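Local coordinates for alcohol dehydrogenase (Aeropyrum pernix, PDB 1H2B), which probably catalyses the NAD-dependent oxidation of alcohols, as in other zinc-containing alcohol dehydrogenases, and binds zinc and the dinucleotide cofactor, at residues Glu162-Leu166 against Leu318-Leu323; Ile171-Arg175 against Val309-Leu315. One frame throughout, in Å; residues are numbered along the deposited sequence.

Contact 1 (Glu162-Leu166 against Leu318-Leu323)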
# COMPACT_ATOMS: atom_id res chain seq x y z
N GLU B 162 27.55 22.13 2.06
CA GLU B 162 27.06 21.43 0.89
C GLU B 162 25.80 20.61 1.17
O GLU B 162 25.06 20.32 0.26
CB GLU B 162 28.19 20.55 0.33
CG GLU B 162 29.16 21.33 -0.55
CD GLU B 162 30.14 20.44 -1.30
OE1 GLU B 162 29.84 19.22 -1.51
OE2 GLU B 162 31.22 20.97 -1.67
N MET B 163 25.56 20.28 2.43
CA MET B 163 24.36 19.56 2.81
C MET B 163 23.17 20.48 3.05
O MET B 163 22.07 19.98 3.27
CB MET B 163 24.63 18.76 4.08
CG MET B 163 25.62 17.57 3.80
SD MET B 163 25.84 16.52 5.29
CE MET B 163 24.34 15.50 5.26
N ALA B 164 23.38 21.79 3.08
CA ALA B 164 22.30 22.69 3.46
C ALA B 164 21.01 22.44 2.65
O ALA B 164 19.92 22.37 3.23
CB ALA B 164 22.69 24.19 3.33
N PRO B 165 21.13 22.33 1.32
CA PRO B 165 19.89 22.17 0.54
C PRO B 165 19.12 20.92 0.84
O PRO B 165 17.93 20.92 0.47
CB PRO B 165 20.39 22.20 -0.91
CG PRO B 165 21.59 23.11 -0.79
CD PRO B 165 22.29 22.49 0.42
N LEU B 166 19.71 19.92 1.50
CA LEU B 166 18.93 18.71 1.84
C LEU B 166 17.75 19.07 2.77
O LEU B 166 16.73 18.35 2.81
CB LEU B 166 19.83 17.63 2.52
CG LEU B 166 21.01 17.24 1.65
CD1 LEU B 166 21.82 16.27 2.49
CD2 LEU B 166 20.56 16.50 0.35
N LEU B 318 17.07 10.80 3.96
CA LEU B 318 17.79 11.52 2.95
C LEU B 318 19.22 11.87 3.40
O LEU B 318 20.15 11.75 2.62
CB LEU B 318 16.97 12.78 2.53
CG LEU B 318 17.73 13.68 1.57
CD1 LEU B 318 17.98 13.10 0.17
CD2 LEU B 318 16.95 14.99 1.50
N VAL B 319 19.37 12.31 4.67
CA VAL B 319 20.67 12.57 5.21
C VAL B 319 21.53 11.28 5.12
O VAL B 319 22.70 11.38 4.78
CB VAL B 319 20.57 13.07 6.63
CG1 VAL B 319 21.98 13.08 7.32
CG2 VAL B 319 20.02 14.48 6.61
N THR B 320 20.93 10.13 5.42
CA THR B 320 21.65 8.86 5.28
C THR B 320 22.17 8.65 3.84
O THR B 320 23.36 8.35 3.62
CB THR B 320 20.75 7.71 5.69
OG1 THR B 320 20.50 7.78 7.11
CG2 THR B 320 21.53 6.36 5.42
N LEU B 321 21.32 8.86 2.83
CA LEU B 321 21.75 8.74 1.45
C LEU B 321 22.91 9.69 1.12
O LEU B 321 23.85 9.34 0.41
CB LEU B 321 20.59 9.11 0.51
CG LEU B 321 19.57 8.07 0.15
CD1 LEU B 321 18.56 8.71 -0.82
CD2 LEU B 321 20.23 6.81 -0.48
N ALA B 322 22.85 10.92 1.63
CA ALA B 322 23.91 11.89 1.40
C ALA B 322 25.23 11.46 2.06
O ALA B 322 26.30 11.53 1.41
CB ALA B 322 23.46 13.30 1.85
N LEU B 323 25.12 10.95 3.28
CA LEU B 323 26.33 10.52 4.01
C LEU B 323 26.92 9.28 3.33
O LEU B 323 28.15 9.07 3.39
CB LEU B 323 26.03 10.28 5.47
CG LEU B 323 25.74 11.59 6.21
CD1 LEU B 323 25.29 11.28 7.64
CD2 LEU B 323 26.94 12.57 6.18
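Apolar packing carries this contact, with M163 and L166 reaching from a short connection onto one side of the helical residues L318-L323; no hydrogen bond links the two segments. L166 makes the tighter approach. Its CD1 presses on the methyl of A322, CD1 to CB 3.5 Å, closer than usual for two carbons. L166 also meets L318, whose CD2 lies 4.0 Å from L166 CB and packs against the L166 carbonyl oxygen as well, CD2 to O 3.6 Å. L318 CG stands anti to the backbone N (chi1 174°), and this swings the isobutyl group toward L166.

In the medium-chain dehydrogenase fold this connection, between helices 157-162 and 166-181, lies near the junction of the catalytic and coenzyme-binding domains. It is a type I beta turn from M163 to L166, closed by a hydrogen bond from L166 N to M163 O, 3.0 Å.

M163 works through its terminal methyl. The chain runs out straight to SD and then bends (chi3 79°), which sets CE among three residues of the helix, 4.0 Å from V319 CG1, beside L323 CD2 and a little farther from the methyl of A322. The thioether crosses V319 and L323 at about a right angle. Beyond the pair, I155 packs on M163 and L151 on V319, while L205 of helix 197-209 covers L318.

Contact 2 (Ile171-Arg175 against Val309-Leu315). With NAJ (nicotinamide-adenine-dinucleotide (acidic form)), chain I.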
# COMPACT_ATOMS: atom_id res chain seq x y z
N ILE B 171 14.71 17.30 0.94
CA ILE B 171 13.65 16.54 1.61
C ILE B 171 12.37 16.59 0.72
O ILE B 171 11.67 15.58 0.60
CB ILE B 171 13.42 17.02 3.05
CG1 ILE B 171 12.39 16.13 3.75
CG2 ILE B 171 12.99 18.52 3.09
CD1 ILE B 171 11.96 16.63 5.13
N THR B 172 12.11 17.75 0.11
CA THR B 172 10.92 17.87 -0.75
C THR B 172 11.04 16.94 -1.96
O THR B 172 10.09 16.20 -2.31
CB THR B 172 10.74 19.32 -1.20
OG1 THR B 172 10.64 20.16 -0.05
CG2 THR B 172 9.42 19.46 -2.00
N ALA B 173 12.22 16.94 -2.61
CA ALA B 173 12.42 16.04 -3.73
C ALA B 173 12.29 14.58 -3.27
O ALA B 173 11.71 13.78 -3.98
CB ALA B 173 13.80 16.29 -4.38
N TYR B 174 12.80 14.26 -2.08
CA TYR B 174 12.77 12.88 -1.58
C TYR B 174 11.37 12.36 -1.28
O TYR B 174 11.02 11.26 -1.74
CB TYR B 174 13.68 12.80 -0.30
CG TYR B 174 13.80 11.42 0.25
CD1 TYR B 174 13.15 11.08 1.43
CD2 TYR B 174 14.59 10.47 -0.41
CE1 TYR B 174 13.25 9.81 1.94
CE2 TYR B 174 14.70 9.19 0.09
CZ TYR B 174 14.01 8.87 1.26
OH TYR B 174 14.15 7.58 1.75
N ARG B 175 10.55 13.17 -0.59
CA ARG B 175 9.16 12.77 -0.38
C ARG B 175 8.44 12.61 -1.69
O ARG B 175 7.67 11.64 -1.89
CB ARG B 175 8.42 13.75 0.51
CG ARG B 175 6.97 13.31 0.82
CD ARG B 175 6.37 14.27 1.80
NE ARG B 175 4.97 14.05 2.16
CZ ARG B 175 4.55 13.44 3.25
NH1 ARG B 175 5.40 12.86 4.09
NH2 ARG B 175 3.26 13.38 3.53
N VAL B 309 7.10 19.44 1.24
CA VAL B 309 8.33 19.27 2.03
C VAL B 309 8.47 17.80 2.39
O VAL B 309 8.51 16.97 1.51
CB VAL B 309 8.36 20.28 3.21
CG1 VAL B 309 9.79 20.38 3.80
CG2 VAL B 309 7.96 21.70 2.78
N GLY B 310 8.62 17.47 3.68
CA GLY B 310 8.56 16.06 4.06
C GLY B 310 8.62 15.96 5.56
O GLY B 310 8.59 16.97 6.28
N ASN B 311 8.62 14.73 6.04
CA ASN B 311 8.57 14.56 7.49
C ASN B 311 9.97 14.30 8.06
O ASN B 311 10.96 14.26 7.33
CB ASN B 311 7.51 13.52 7.87
CG ASN B 311 7.84 12.13 7.38
OD1 ASN B 311 9.00 11.73 7.32
ND2 ASN B 311 6.79 11.36 7.01
N TYR B 312 10.04 14.18 9.39
CA TYR B 312 11.36 14.07 10.03
C TYR B 312 12.07 12.80 9.65
O TYR B 312 13.28 12.80 9.41
CB TYR B 312 11.16 14.14 11.52
CG TYR B 312 12.44 14.15 12.33
CD1 TYR B 312 13.11 15.36 12.60
CD2 TYR B 312 12.95 12.98 12.81
CE1 TYR B 312 14.26 15.40 13.38
CE2 TYR B 312 14.13 12.98 13.60
CZ TYR B 312 14.77 14.18 13.87
OH TYR B 312 15.93 14.19 14.64
N VAL B 313 11.31 11.72 9.59
CA VAL B 313 11.93 10.44 9.21
C VAL B 313 12.49 10.51 7.79
O VAL B 313 13.60 10.02 7.51
CB VAL B 313 10.95 9.27 9.42
CG1 VAL B 313 11.43 8.00 8.72
CG2 VAL B 313 10.77 9.04 10.94
N GLU B 314 11.75 11.14 6.89
CA GLU B 314 12.22 11.32 5.50
C GLU B 314 13.51 12.15 5.45
O GLU B 314 14.41 11.83 4.69
CB GLU B 314 11.11 11.98 4.67
CG GLU B 314 10.02 10.95 4.38
CD GLU B 314 8.72 11.53 3.84
OE1 GLU B 314 8.44 12.74 4.03
OE2 GLU B 314 7.97 10.73 3.22
N LEU B 315 13.62 13.21 6.28
CA LEU B 315 14.87 13.98 6.29
C LEU B 315 16.01 13.07 6.79
O LEU B 315 17.11 13.10 6.23
CB LEU B 315 14.77 15.23 7.19
CG LEU B 315 16.03 16.10 7.18
CD1 LEU B 315 16.49 16.58 5.80
CD2 LEU B 315 15.72 17.24 8.17
PA NAJ I . 14.59 26.80 -9.20
O1A NAJ I . 14.40 28.22 -9.64
O2A NAJ I . 15.96 26.36 -8.66
O5B NAJ I . 14.36 25.76 -10.39
C5B NAJ I . 13.32 25.93 -11.36
C4B NAJ I . 13.83 25.19 -12.59
O4B NAJ I . 12.74 25.14 -13.53
C3B NAJ I . 15.04 25.85 -13.24
O3B NAJ I . 16.08 24.91 -13.52
C2B NAJ I . 14.37 26.40 -14.50
O2B NAJ I . 15.26 26.60 -15.60
C1B NAJ I . 13.29 25.35 -14.82
N9A NAJ I . 12.21 25.83 -15.69
C8A NAJ I . 11.63 27.10 -15.81
N7A NAJ I . 10.63 27.05 -16.73
C5A NAJ I . 10.57 25.77 -17.20
C6A NAJ I . 9.77 25.14 -18.13
N6A NAJ I . 8.83 25.78 -18.83
N1A NAJ I . 9.93 23.79 -18.32
C2A NAJ I . 10.91 23.07 -17.67
N3A NAJ I . 11.71 23.70 -16.78
C4A NAJ I . 11.54 25.03 -16.56
O3 NAJ I . 13.44 26.50 -8.15
PN NAJ I . 13.46 25.54 -6.85
O1N NAJ I . 13.96 26.27 -5.69
O2N NAJ I . 14.05 24.24 -7.21
O5D NAJ I . 11.88 25.43 -6.60
C5D NAJ I . 11.10 24.73 -7.57
C4D NAJ I . 9.62 24.97 -7.29
O4D NAJ I . 9.26 24.23 -6.12
C3D NAJ I . 9.28 26.42 -6.96
O3D NAJ I . 7.92 26.66 -7.35
C2D NAJ I . 9.38 26.46 -5.43
O2D NAJ I . 8.69 27.50 -4.81
C1D NAJ I . 8.74 25.09 -5.14
N1N NAJ I . 8.93 24.50 -3.82
C2N NAJ I . 7.96 23.64 -3.40
C3N NAJ I . 8.09 22.98 -2.19
C7N NAJ I . 6.99 22.08 -1.72
O7N NAJ I . 7.18 21.56 -0.49
N7N NAJ I . 5.92 21.72 -2.43
C4N NAJ I . 9.24 23.15 -1.35
C5N NAJ I . 10.29 23.93 -1.93
C6N NAJ I . 10.11 24.61 -3.12
O HOH W 1 7.55 16.69 -1.12
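I171-R175 is a helical turn, and V309-L315 passes it as a loop before entering helix 312-323; the backbones come closest at T172 and V309, whose CA atoms are 4.0 Å apart. There T172 CA-H points at V309 O, and one water donates to both T172 O and V309 O. G310 lies against I171 and R175, where a beta carbon would clash with I171 CG1. I171 extends along this chain, CG1 anti to the backbone N (chi1 -175°), to bring CD1 to 3.4 Å from N311 O and onto L315 CB; its CG2 branch meets V309 CG1.

Helix 312-323 starts with a capping box: N311 OD1 accepts from E314 N almost in line with its C=O, and N311 N donates to E314 OE1 at 2.8 Å. R175 NH1 forms a salt bridge to the same OE1, 3.0 Å; the oxygen lies in the guanidinium plane, but NH1 comes to the syn side of the carboxylate from well out of its plane, the two groups being turned 78° apart. Without the carboxylate, as with an alanine here, N311 N would probably lose its acceptor and R175 one of its anionic partners. R175 is also bridged to E119 and to E301 of the fourth subunit. Y174 turns a ring edge to E314 CB, CD1 to CB 3.9 Å, while its hydroxyl is hydrogen-bonded to E317.

V309, which also touches the bound octanoic acid, donates from N to O7N of the nicotinamide carboxamide, 2.7 Å. T172 CG2 packs against that oxygen at 3.4 Å, and T172 OG1 is hydrogen-bonded to O of D168, an active-site zinc ligand.

Overall arrangement
From the N terminus, the chain passes through most of the catalytic domain, with its GroES-like fold, and reaches 162-166, then turns at once into helix 166-181, which carries 171-175. It next builds the parallel Rossmann-type sheet before returning through the loop 309-311 into helix 312-323, which carries the rest of 309-315 and all of 318-323; strands 331-335 and 354-358 later complete the catalytic sheet. Contact 2 therefore closes the inner loop and contact 1 the outer one, so the two nest without crossing. Their centres are 11 Å apart, and they meet where L166 O probably accepts a hydrogen bond from I171 N. Together they fasten the turn and helix that precede the coenzyme-binding sheet to the helix that follows it.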